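Local coordinates for glucan-binding protein C, GbpC (PDB 5UQZ) that probably binds glucan at the streptococcal cell surface, carries a calcium ion, and is thought to mediate both sucrose-dependent and sucrose-independent adherence, at residues Asp95-Tyr100 with Pro324-Phe329; Asn101-Thr106 with Gly183-Asn188. All coordinates share one frame; numbering follows the deposited sequence.

In the fold
Contacts 1 and 2 lie with their centres about 10 Å apart, on the same side of the chain's centre. Along the chain the order is 95-100, 101-106, 183-188, 324-329, so the first two segments run on directly from each other and contact 2 falls within the span that contact 1 brings together. Both reach one four-stranded antiparallel sheet, in which strands 180-184 and 325-329 are neighbours. Tyr-105 OH meets Gln-99 O, and Thr-186 OG1 meets Thr-325 OG1, probable hydrogen bonds that tie the contacts together. One continuous piece of chain, 95-106, thus passes from the start of strand 325-329 to the end of strand 180-184, joining parts of the glucan-binding protein C family region far apart in sequence.

Contact 1: residues Asp95-Tyr100 with Pro324-Phe329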
loop_
_atom_site.group_PDB
_atom_site.type_symbol
_atom_site.label_atom_id
_atom_site.label_comp_id
_atom_site.label_asym_id
_atom_site.label_seq_id
_atom_site.Cartn_x
_atom_site.Cartn_y
_atom_site.Cartn_z
ATOM N N ASP A 95 17.808 6.168 6.037
ATOM C CA ASP A 95 16.916 5.060 5.734
ATOM C C ASP A 95 15.503 5.422 6.193
ATOM O O ASP A 95 15.321 6.140 7.166
ATOM C CB ASP A 95 17.411 3.853 6.528
ATOM C CG ASP A 95 16.643 2.597 6.242
ATOM O OD1 ASP A 95 17.028 1.860 5.302
ATOM O OD2 ASP A 95 15.674 2.324 6.983
ATOM N N ILE A 96 14.495 4.943 5.460
ATOM C CA ILE A 96 13.102 5.173 5.835
ATOM C C ILE A 96 12.829 4.810 7.295
ATOM O O ILE A 96 12.135 5.546 8.019
ATOM C CB ILE A 96 12.171 4.430 4.869
ATOM C CG1 ILE A 96 10.722 4.832 5.115
ATOM C CG2 ILE A 96 12.447 2.930 4.908
ATOM C CD1 ILE A 96 10.439 6.229 4.593
ATOM N N LEU A 97 13.336 3.669 7.752
ATOM C CA LEU A 97 13.053 3.307 9.136
ATOM C C LEU A 97 13.688 4.268 10.111
ATOM O O LEU A 97 13.064 4.611 11.124
ATOM C CB LEU A 97 13.470 1.885 9.446
ATOM C CG LEU A 97 12.660 0.799 8.720
ATOM C CD1 LEU A 97 12.995 -0.577 9.232
ATOM C CD2 LEU A 97 11.156 1.078 8.853
ATOM N N GLN A 98 14.882 4.776 9.795
ATOM C CA GLN A 98 15.481 5.783 10.666
ATOM C C GLN A 98 14.763 7.116 10.562
ATOM O O GLN A 98 14.676 7.843 11.557
ATOM C CB GLN A 98 16.951 5.993 10.353
ATOM C CG GLN A 98 17.871 4.827 10.757
ATOM C CD GLN A 98 17.858 4.447 12.266
ATOM O OE1 GLN A 98 17.296 5.131 13.121
ATOM N NE2 GLN A 98 18.508 3.333 12.575
ATOM N N GLN A 99 14.277 7.480 9.371
ATOM C CA GLN A 99 13.511 8.713 9.243
ATOM C C GLN A 99 12.290 8.710 10.145
ATOM O O GLN A 99 11.857 9.774 10.593
ATOM C CB GLN A 99 13.093 8.878 7.797
ATOM C CG GLN A 99 12.558 10.201 7.449
ATOM C CD GLN A 99 12.509 10.359 5.943
ATOM O OE1 GLN A 99 13.404 9.882 5.215
ATOM N NE2 GLN A 99 11.487 11.006 5.468
ATOM N N TYR A 100 11.711 7.534 10.403
ATOM C CA TYR A 100 10.552 7.437 11.268
ATOM C C TYR A 100 10.922 6.956 12.660
ATOM O O TYR A 100 10.028 6.641 13.450
ATOM C CB TYR A 100 9.478 6.560 10.633
ATOM C CG TYR A 100 8.765 7.318 9.515
ATOM C CD1 TYR A 100 7.639 8.110 9.797
ATOM C CD2 TYR A 100 9.256 7.297 8.215
ATOM C CE1 TYR A 100 6.998 8.792 8.783
ATOM C CE2 TYR A 100 8.626 7.976 7.200
ATOM C CZ TYR A 100 7.506 8.767 7.497
ATOM O OH TYR A 100 6.852 9.430 6.489
ATOM N N PRO A 324 11.724 0.481 13.891
ATOM C CA PRO A 324 10.587 1.417 13.793
ATOM C C PRO A 324 9.464 0.870 12.930
ATOM O O PRO A 324 9.704 0.165 11.932
ATOM C CB PRO A 324 11.221 2.670 13.174
ATOM C CG PRO A 324 12.632 2.645 13.715
ATOM C CD PRO A 324 13.025 1.166 13.686
ATOM N N THR A 325 8.233 1.151 13.368
ATOM C CA THR A 325 7.024 0.695 12.691
ATOM C C THR A 325 6.567 1.784 11.734
ATOM O O THR A 325 6.423 2.941 12.142
ATOM C CB THR A 325 5.922 0.466 13.719
ATOM O OG1 THR A 325 6.346 -0.586 14.604
ATOM C CG2 THR A 325 4.616 0.023 13.085
ATOM N N THR A 326 6.322 1.426 10.474
ATOM C CA THR A 326 5.859 2.374 9.456
ATOM C C THR A 326 4.748 1.764 8.637
ATOM O O THR A 326 4.676 0.545 8.478
ATOM C CB THR A 326 7.008 2.763 8.508
ATOM O OG1 THR A 326 7.518 1.598 7.857
ATOM C CG2 THR A 326 8.148 3.437 9.263
ATOM N N ILE A 327 3.951 2.632 8.021
ATOM C CA ILE A 327 2.994 2.237 6.998
ATOM C C ILE A 327 2.722 3.435 6.115
ATOM O O ILE A 327 2.512 4.561 6.612
ATOM C CB ILE A 327 1.684 1.672 7.603
ATOM C CG1 ILE A 327 0.782 1.100 6.490
ATOM C CG2 ILE A 327 0.951 2.675 8.454
ATOM C CD1 ILE A 327 -0.522 0.400 7.047
ATOM N N TRP A 328 2.664 3.200 4.798
ATOM C CA TRP A 328 2.138 4.181 3.861
ATOM C C TRP A 328 0.722 3.714 3.585
ATOM O O TRP A 328 0.513 2.742 2.844
ATOM C CB TRP A 328 2.942 4.234 2.578
ATOM C CG TRP A 328 2.456 5.271 1.612
ATOM C CD1 TRP A 328 1.315 6.081 1.702
ATOM C CD2 TRP A 328 3.123 5.682 0.436
ATOM N NE1 TRP A 328 1.219 6.882 0.608
ATOM C CE2 TRP A 328 2.323 6.678 -0.175
ATOM C CE3 TRP A 328 4.307 5.269 -0.187
ATOM C CZ2 TRP A 328 2.686 7.295 -1.371
ATOM C CZ3 TRP A 328 4.666 5.882 -1.365
ATOM C CH2 TRP A 328 3.851 6.888 -1.945
ATOM N N PHE A 329 -0.257 4.341 4.245
ATOM C CA PHE A 329 -1.641 3.937 4.047
ATOM C C PHE A 329 -2.264 4.911 3.080
ATOM O O PHE A 329 -2.351 6.105 3.377
ATOM C CB PHE A 329 -2.420 3.970 5.372
ATOM C CG PHE A 329 -3.831 3.533 5.190
ATOM C CD1 PHE A 329 -4.146 2.188 5.163
ATOM C CD2 PHE A 329 -4.834 4.463 4.960
ATOM C CE1 PHE A 329 -5.465 1.780 4.902
ATOM C CE2 PHE A 329 -6.132 4.048 4.720
ATOM C CZ PHE A 329 -6.450 2.711 4.692
#
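The Tyr-100 ring meets Thr-326 obliquely: the methyl CG2 of Thr-326 lies 3.7 Å from Tyr-100 CB and 3.9 Å from Tyr-100 CG, so it touches the root of the ring. In the plane of the ring, at its edge, sits the carbonyl oxygen of Ile-96, and Phe-181 of strand 180-184 stacks on the ring. A chi1 of -75° sets Tyr-100 CG beside its backbone N, where it meets the threonine methyl, and the Tyr-100 and Thr-326 side chains cross at about a right angle. The same methyl also touches Leu-97, whose CD2 comes within 3.8 Å of Thr-326 CG2. This leucine methyl packs as well on the backbone just before the strand, 3.5 Å from Pro-324 O. Pro-324 in turn presents its ring carbons to the helix backbone, with CG 3.3 Å from Leu-97 O. Its CD is 4.3 Å from Leu-97 CB. With no hydrogen bond between the segments, the evidence is for van der Waals packing, burying 262 Å² in total. The helix is braced at its start by Asp-95, the N-cap, whose OD2 accepts from Leu-97 N at 2.8 Å; the donor approaches on the anti side, 35° out of the carboxylate plane. The Thr-326 side chain is about 8 Å from the bound calcium ion and takes no part in the calcium site formed by Ser-224, Asn-226 and Glu-237. The arrangement is that of a short N-capped helix packed over the beginning of strand 325-329, outermost in a four-stranded antiparallel sheet of this beta-supersandwich protein, and over the proline before it.

Contact 2: residues Asn101-Thr106 with Gly183-Asn188; sequences NTDNYT and GAQTSN
Gln-185 packs against three consecutive residues, Asn-101, Thr-102 and Asp-103, and these make up the close part of the contact. Its N-H points almost straight at Thr-102 OG1, 3.0 Å away with an N-H...O angle of 169°. That hydroxyl is put there by chi1 of 47°, which sets OG1 between the backbone N and the carbonyl carbon. The same oxygen is hydrogen-bonded to Asn-163 ND2. Beside it the Thr-102 methyl CG2 rests 3.9 Å from Ala-184 CA. Asn-101 runs alongside Gln-185, pointing the same way, with the two amide planes 61° apart. Its OD1 touches Gln-185 CB, but its hydrogen bond is within its own segment, from Asp-103 N at 2.9 Å, with the donor above the carbonyl plane: an Asx turn, which leads into the short 3-10 segment 102-104 and thereby helps present Thr-102 and Asp-103 to the end of strand 180-184. The Gln-185 chain bends at chi2, and NE2 bonds Asp-103 OD2 at 3.1 Å; OD2 lies in the Gln-185 amide plane, while NE2 comes to it from above the carboxylate plane. Gln-185 OE1 meanwhile accepts from Thr-186 N, which helps fix the amide's rotation. On the looser, solvent side a water bridges Asp-103 OD1, to which it donates at 2.7 Å, and Ser-187 OG.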
loop_
_atom_site.group_PDB
_atom_site.type_symbol
_atom_site.label_atom_id
_atom_site.label_comp_id
_atom_site.label_asym_id
_atom_site.label_seq_id
_atom_site.Cartn_x
_atom_site.Cartn_y
_atom_site.Cartn_z
ATOM N N ASN A 101 12.200 6.948 13.002
ATOM C CA ASN A 101 12.609 6.602 14.357
ATOM C C ASN A 101 12.415 7.835 15.231
ATOM O O ASN A 101 13.245 8.735 15.246
ATOM C CB ASN A 101 14.051 6.125 14.372
ATOM C CG ASN A 101 14.481 5.714 15.758
ATOM O OD1 ASN A 101 13.755 5.946 16.742
ATOM N ND2 ASN A 101 15.642 5.073 15.861
ATOM N N THR A 102 11.286 7.893 15.953
ATOM C CA THR A 102 10.978 9.055 16.783
ATOM C C THR A 102 11.997 9.275 17.890
ATOM O O THR A 102 12.038 10.380 18.457
ATOM C CB THR A 102 9.541 8.960 17.311
ATOM O OG1 THR A 102 9.303 7.639 17.829
ATOM C CG2 THR A 102 8.529 9.210 16.193
ATOM N N ASP A 103 12.824 8.278 18.221
ATOM C CA ASP A 103 13.891 8.524 19.196
ATOM C C ASP A 103 14.910 9.538 18.673
ATOM O O ASP A 103 15.683 10.099 19.465
ATOM C CB ASP A 103 14.695 7.244 19.429
ATOM C CG ASP A 103 13.943 6.178 20.206
ATOM O OD1 ASP A 103 12.861 6.436 20.745
ATOM O OD2 ASP A 103 14.490 5.062 20.309
ATOM N N ASN A 104 14.978 9.723 17.353
ATOM C CA ASN A 104 16.012 10.549 16.734
ATOM C C ASN A 104 15.572 11.994 16.523
ATOM O O ASN A 104 16.259 12.757 15.837
ATOM C CB ASN A 104 16.395 9.950 15.379
ATOM C CG ASN A 104 17.172 8.657 15.506
ATOM O OD1 ASN A 104 17.745 8.369 16.547
ATOM N ND2 ASN A 104 17.219 7.888 14.427
ATOM N N TYR A 105 14.435 12.374 17.065
ATOM C CA TYR A 105 13.915 13.728 16.999
ATOM C C TYR A 105 13.741 14.226 18.420
ATOM O O TYR A 105 13.521 13.433 19.346
ATOM C CB TYR A 105 12.566 13.770 16.265
ATOM C CG TYR A 105 12.622 13.350 14.813
ATOM C CD1 TYR A 105 12.665 12.002 14.444
ATOM C CD2 TYR A 105 12.559 14.278 13.820
ATOM C CE1 TYR A 105 12.678 11.607 13.107
ATOM C CE2 TYR A 105 12.610 13.930 12.492
ATOM C CZ TYR A 105 12.643 12.578 12.136
ATOM O OH TYR A 105 12.635 12.251 10.794
ATOM N N THR A 106 13.902 15.527 18.599
ATOM C CA THR A 106 13.717 16.154 19.907
ATOM C C THR A 106 12.773 17.338 19.746
ATOM O O THR A 106 12.377 17.707 18.632
ATOM C CB THR A 106 15.027 16.645 20.546
ATOM O OG1 THR A 106 15.586 17.656 19.721
ATOM C CG2 THR A 106 16.037 15.499 20.693
ATOM N N GLY A 183 4.797 6.744 11.018
ATOM C CA GLY A 183 5.659 5.780 11.675
ATOM C C GLY A 183 6.134 6.283 13.022
ATOM O O GLY A 183 5.986 7.455 13.364
ATOM N N ALA A 184 6.759 5.371 13.774
ATOM C CA ALA A 184 7.306 5.694 15.089
ATOM C C ALA A 184 8.301 4.620 15.462
ATOM O O ALA A 184 8.280 3.522 14.926
ATOM C CB ALA A 184 6.195 5.730 16.123
ATOM N N GLN A 185 9.151 4.932 16.454
ATOM C CA GLN A 185 9.970 3.869 17.041
ATOM C C GLN A 185 9.064 2.781 17.612
ATOM O O GLN A 185 7.930 3.062 18.046
ATOM C CB GLN A 185 10.859 4.457 18.148
ATOM C CG GLN A 185 11.746 3.433 18.884
ATOM C CD GLN A 185 12.716 2.687 17.938
ATOM O OE1 GLN A 185 12.316 1.804 17.160
ATOM N NE2 GLN A 185 14.018 2.969 18.075
ATOM N N THR A 186 9.568 1.533 17.626
ATOM C CA THR A 186 8.923 0.453 18.372
ATOM C C THR A 186 9.675 0.356 19.691
ATOM O O THR A 186 10.765 -0.232 19.767
ATOM C CB THR A 186 8.993 -0.861 17.598
ATOM O OG1 THR A 186 8.453 -0.653 16.281
ATOM C CG2 THR A 186 8.168 -1.951 18.286
ATOM N N SER A 187 9.124 0.991 20.721
ATOM C CA SER A 187 9.882 1.186 21.947
ATOM C C SER A 187 9.936 -0.055 22.826
ATOM O O SER A 187 10.858 -0.163 23.638
ATOM C CB SER A 187 9.267 2.327 22.753
ATOM O OG SER A 187 9.335 3.537 22.024
ATOM N N ASN A 188 8.954 -0.941 22.728
ATOM C CA ASN A 188 8.839 -2.070 23.647
ATOM C C ASN A 188 8.982 -3.396 22.926
ATOM O O ASN A 188 8.661 -3.498 21.749
ATOM C CB ASN A 188 7.486 -2.008 24.318
ATOM C CG ASN A 188 7.263 -0.678 24.995
ATOM O OD1 ASN A 188 8.101 -0.223 25.783
ATOM N ND2 ASN A 188 6.144 -0.033 24.700
HETATM O O HOH W 1 11.682 4.724 22.520
#